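Local atomic coordinates of rhamnosidase B (Bacillus sp., PDB entry 2OKX), a protein that hydrolyses alpha-L-rhamnosidic bonds as a member of glycoside hydrolase family 78, probably releasing L-rhamnose from rhamnose-containing glycosides. Residues A[447-458]-A[518-529]. Numbering follows the deposited sequence.
Sequences RSGFIGFELEAP and PVKLHEIYIRQS. With CA (calcium ion), chain C.
Ile524 CD1 touches two neighbours on the facing strand, 3.9 Å from Phe453 CB and 4.1 Å from Ile451 CG2. With CG1 swung opposite the backbone N (chi1 175°), the Ile524 chain leans across toward strand 450-457. Ile451, Ile524 and Leu521 carry this apolar face onto strand 507-513, where branched aliphatic groups suit a buried layer between sheets. On the other face Tyr525 lays its ring over Gly452, whose CA sits 3.9 Å from the ring centroid in a CH-pi contact; only glycine leaves room, since a CB would run into the ring. A serine in place of Tyr525 would probably leave Gly452 bare on this face and water 2, now shared by the tyrosine OH and Phe453 O, without one partner. Farther along this face, Glu454 and Glu523 bring like charges within 4.4 Å (OE2 to OE2). Water 3 donates to both oxygens, and salt bridges to Arg494 and Lys202, respectively, probably ease the repulsion. At one end Arg447 NH1 gives Gln528 OE1 a 2.9 Å hydrogen bond near the guanidinium plane, the amide turned 50° against it; a long amide suits this reach. Toward the other end Glu454 O accepts from both His522 N (3.0 Å) and Glu523 N (3.3 Å), which marks a classic beta bulge. There His522 O binds the calcium ion at 2.6 Å, alongside Val423 O and three waters. The whole is a bulged antiparallel strand pair within the concanavalin-like domain of this rhamnosidase, its bulge forming part of a calcium site.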
# COMPACT_ATOMS: atom_id res chain seq x y z
N ARG A 447 -10.75 5.91 -4.38
CA ARG A 447 -10.12 7.13 -3.91
C ARG A 447 -9.19 6.76 -2.76
O ARG A 447 -9.24 5.64 -2.25
CB ARG A 447 -11.16 8.17 -3.47
CG ARG A 447 -11.97 8.76 -4.64
CD ARG A 447 -12.60 10.11 -4.30
NE ARG A 447 -13.40 10.66 -5.40
CZ ARG A 447 -12.91 11.10 -6.56
NH1 ARG A 447 -11.60 11.07 -6.80
NH2 ARG A 447 -13.73 11.57 -7.49
N SER A 448 -8.32 7.68 -2.37
CA SER A 448 -7.37 7.43 -1.30
C SER A 448 -7.29 8.68 -0.45
O SER A 448 -7.00 9.77 -0.96
CB SER A 448 -6.00 7.09 -1.88
OG SER A 448 -5.03 6.90 -0.87
N GLY A 449 -7.54 8.54 0.84
CA GLY A 449 -7.48 9.70 1.70
C GLY A 449 -8.08 9.56 3.08
O GLY A 449 -8.16 8.46 3.63
N PHE A 450 -8.52 10.69 3.61
CA PHE A 450 -9.08 10.76 4.95
C PHE A 450 -10.59 10.94 5.00
O PHE A 450 -11.13 11.96 4.56
CB PHE A 450 -8.37 11.90 5.69
CG PHE A 450 -6.87 11.88 5.51
CD1 PHE A 450 -6.10 10.91 6.15
CD2 PHE A 450 -6.25 12.78 4.65
CE1 PHE A 450 -4.72 10.83 5.92
CE2 PHE A 450 -4.87 12.71 4.42
CZ PHE A 450 -4.11 11.73 5.06
N ILE A 451 -11.26 9.94 5.55
CA ILE A 451 -12.71 9.95 5.68
C ILE A 451 -13.13 11.00 6.69
O ILE A 451 -12.53 11.12 7.76
CB ILE A 451 -13.23 8.57 6.13
CG1 ILE A 451 -12.92 7.53 5.06
CG2 ILE A 451 -14.72 8.64 6.43
CD1 ILE A 451 -13.14 6.10 5.52
N GLY A 452 -14.16 11.76 6.34
CA GLY A 452 -14.65 12.79 7.23
C GLY A 452 -16.16 12.86 7.22
O GLY A 452 -16.81 12.40 6.28
N PHE A 453 -16.73 13.42 8.28
CA PHE A 453 -18.17 13.56 8.36
C PHE A 453 -18.56 14.59 9.40
O PHE A 453 -17.73 15.03 10.20
CB PHE A 453 -18.83 12.22 8.71
CG PHE A 453 -18.47 11.70 10.08
CD1 PHE A 453 -17.44 10.78 10.24
CD2 PHE A 453 -19.16 12.13 11.21
CE1 PHE A 453 -17.10 10.30 11.51
CE2 PHE A 453 -18.83 11.65 12.48
CZ PHE A 453 -17.80 10.73 12.63
N GLU A 454 -19.82 14.98 9.36
CA GLU A 454 -20.39 15.93 10.31
C GLU A 454 -21.80 15.43 10.53
O GLU A 454 -22.50 15.09 9.57
CB GLU A 454 -20.42 17.35 9.75
CG GLU A 454 -21.09 18.34 10.69
CD GLU A 454 -20.96 19.78 10.23
OE1 GLU A 454 -21.63 20.65 10.81
OE2 GLU A 454 -20.18 20.05 9.29
N LEU A 455 -22.22 15.35 11.79
CA LEU A 455 -23.54 14.84 12.09
C LEU A 455 -24.03 15.26 13.47
O LEU A 455 -23.27 15.81 14.27
CB LEU A 455 -23.53 13.31 12.00
CG LEU A 455 -22.52 12.57 12.89
CD1 LEU A 455 -22.98 12.59 14.35
CD2 LEU A 455 -22.37 11.13 12.42
N GLU A 456 -25.30 14.99 13.73
CA GLU A 456 -25.93 15.27 15.02
C GLU A 456 -26.46 13.92 15.46
O GLU A 456 -27.09 13.22 14.67
CB GLU A 456 -27.11 16.23 14.88
CG GLU A 456 -26.77 17.60 14.36
CD GLU A 456 -27.99 18.50 14.29
OE1 GLU A 456 -28.14 19.22 13.28
OE2 GLU A 456 -28.80 18.48 15.24
N ALA A 457 -26.19 13.54 16.70
CA ALA A 457 -26.67 12.26 17.19
C ALA A 457 -26.68 12.20 18.71
O ALA A 457 -26.01 13.00 19.37
CB ALA A 457 -25.81 11.13 16.64
N PRO A 458 -27.44 11.26 19.28
CA PRO A 458 -27.51 11.11 20.73
C PRO A 458 -26.14 10.63 21.21
O PRO A 458 -25.39 10.02 20.45
CB PRO A 458 -28.57 10.03 20.92
CG PRO A 458 -29.44 10.18 19.71
CD PRO A 458 -28.44 10.40 18.61
N PRO A 518 -33.26 9.82 16.15
CA PRO A 518 -32.70 9.85 14.79
C PRO A 518 -31.38 10.59 14.66
O PRO A 518 -31.12 11.57 15.37
CB PRO A 518 -33.82 10.50 13.98
CG PRO A 518 -34.53 11.36 14.98
CD PRO A 518 -34.58 10.47 16.19
N VAL A 519 -30.54 10.11 13.76
CA VAL A 519 -29.25 10.72 13.50
C VAL A 519 -29.37 11.57 12.24
O VAL A 519 -29.96 11.13 11.25
CB VAL A 519 -28.16 9.64 13.28
CG1 VAL A 519 -26.88 10.29 12.73
CG2 VAL A 519 -27.86 8.93 14.59
N LYS A 520 -28.84 12.78 12.28
CA LYS A 520 -28.87 13.66 11.12
C LYS A 520 -27.47 13.73 10.54
O LYS A 520 -26.55 14.27 11.16
CB LYS A 520 -29.32 15.07 11.52
CG LYS A 520 -30.76 15.16 11.98
CD LYS A 520 -31.13 16.59 12.30
CE LYS A 520 -32.56 16.70 12.80
NZ LYS A 520 -32.91 18.10 13.12
N LEU A 521 -27.30 13.17 9.35
CA LEU A 521 -25.99 13.17 8.71
C LEU A 521 -25.91 14.39 7.80
O LEU A 521 -26.58 14.45 6.76
CB LEU A 521 -25.80 11.87 7.92
CG LEU A 521 -24.43 11.57 7.29
CD1 LEU A 521 -23.31 11.80 8.31
CD2 LEU A 521 -24.42 10.13 6.80
N HIS A 522 -25.12 15.38 8.21
CA HIS A 522 -24.95 16.60 7.43
C HIS A 522 -24.08 16.37 6.21
O HIS A 522 -24.29 16.97 5.16
CB HIS A 522 -24.37 17.72 8.30
CG HIS A 522 -25.37 18.32 9.24
ND1 HIS A 522 -25.75 17.71 10.41
CD2 HIS A 522 -26.11 19.45 9.15
CE1 HIS A 522 -26.68 18.43 11.01
NE2 HIS A 522 -26.92 19.50 10.26
N GLU A 523 -23.08 15.51 6.36
CA GLU A 523 -22.20 15.17 5.25
C GLU A 523 -21.21 14.06 5.58
O GLU A 523 -20.74 13.93 6.72
CB GLU A 523 -21.43 16.39 4.75
CG GLU A 523 -20.59 17.11 5.79
CD GLU A 523 -19.86 18.31 5.20
OE1 GLU A 523 -20.49 19.05 4.42
OE2 GLU A 523 -18.67 18.51 5.50
N ILE A 524 -20.93 13.25 4.57
CA ILE A 524 -19.96 12.16 4.66
C ILE A 524 -19.15 12.38 3.39
O ILE A 524 -19.72 12.60 2.31
CB ILE A 524 -20.66 10.77 4.68
CG1 ILE A 524 -19.62 9.64 4.65
CG2 ILE A 524 -21.61 10.63 3.51
CD1 ILE A 524 -18.71 9.60 5.87
N TYR A 525 -17.83 12.36 3.51
CA TYR A 525 -16.98 12.62 2.36
C TYR A 525 -15.58 12.09 2.60
O TYR A 525 -15.31 11.48 3.63
CB TYR A 525 -16.88 14.13 2.15
CG TYR A 525 -16.37 14.85 3.39
CD1 TYR A 525 -17.25 15.28 4.39
CD2 TYR A 525 -15.00 15.02 3.60
CE1 TYR A 525 -16.78 15.86 5.57
CE2 TYR A 525 -14.52 15.59 4.78
CZ TYR A 525 -15.41 16.01 5.75
OH TYR A 525 -14.92 16.56 6.92
N ILE A 526 -14.69 12.34 1.65
CA ILE A 526 -13.31 11.92 1.79
C ILE A 526 -12.42 13.09 1.41
O ILE A 526 -12.73 13.83 0.48
CB ILE A 526 -12.95 10.70 0.91
CG1 ILE A 526 -11.54 10.21 1.27
CG2 ILE A 526 -13.01 11.07 -0.59
CD1 ILE A 526 -11.12 8.91 0.60
N ARG A 527 -11.34 13.28 2.15
CA ARG A 527 -10.39 14.32 1.80
C ARG A 527 -9.31 13.55 1.07
O ARG A 527 -8.44 12.93 1.68
CB ARG A 527 -9.84 15.02 3.05
CG ARG A 527 -10.91 15.79 3.83
CD ARG A 527 -10.34 16.53 5.04
NE ARG A 527 -9.46 17.62 4.65
CZ ARG A 527 -9.87 18.81 4.21
NH1 ARG A 527 -11.17 19.08 4.11
NH2 ARG A 527 -8.98 19.72 3.84
N GLN A 528 -9.41 13.53 -0.26
CA GLN A 528 -8.44 12.81 -1.07
C GLN A 528 -7.07 13.45 -0.93
O GLN A 528 -6.96 14.68 -0.87
CB GLN A 528 -8.87 12.79 -2.54
CG GLN A 528 -7.89 12.07 -3.46
CD GLN A 528 -8.51 11.72 -4.80
OE1 GLN A 528 -9.39 10.87 -4.88
NE2 GLN A 528 -8.05 12.39 -5.85
N SER A 529 -6.04 12.62 -0.88
CA SER A 529 -4.68 13.12 -0.72
C SER A 529 -3.68 12.34 -1.57
O SER A 529 -3.54 11.13 -1.42
CB SER A 529 -4.26 13.02 0.75
OG SER A 529 -2.90 13.36 0.92
CA CA C . -24.84 19.44 4.60
O HOH W 1 -9.25 12.56 -8.59
O HOH W 2 -16.49 17.32 8.98
O HOH W 3 -18.06 19.20 8.00
O HOH W 4 -31.38 18.99 15.07
O HOH W 5 -23.16 19.16 3.02
O HOH W 6 -26.48 19.75 6.33
O HOH W 7 -26.18 17.93 3.49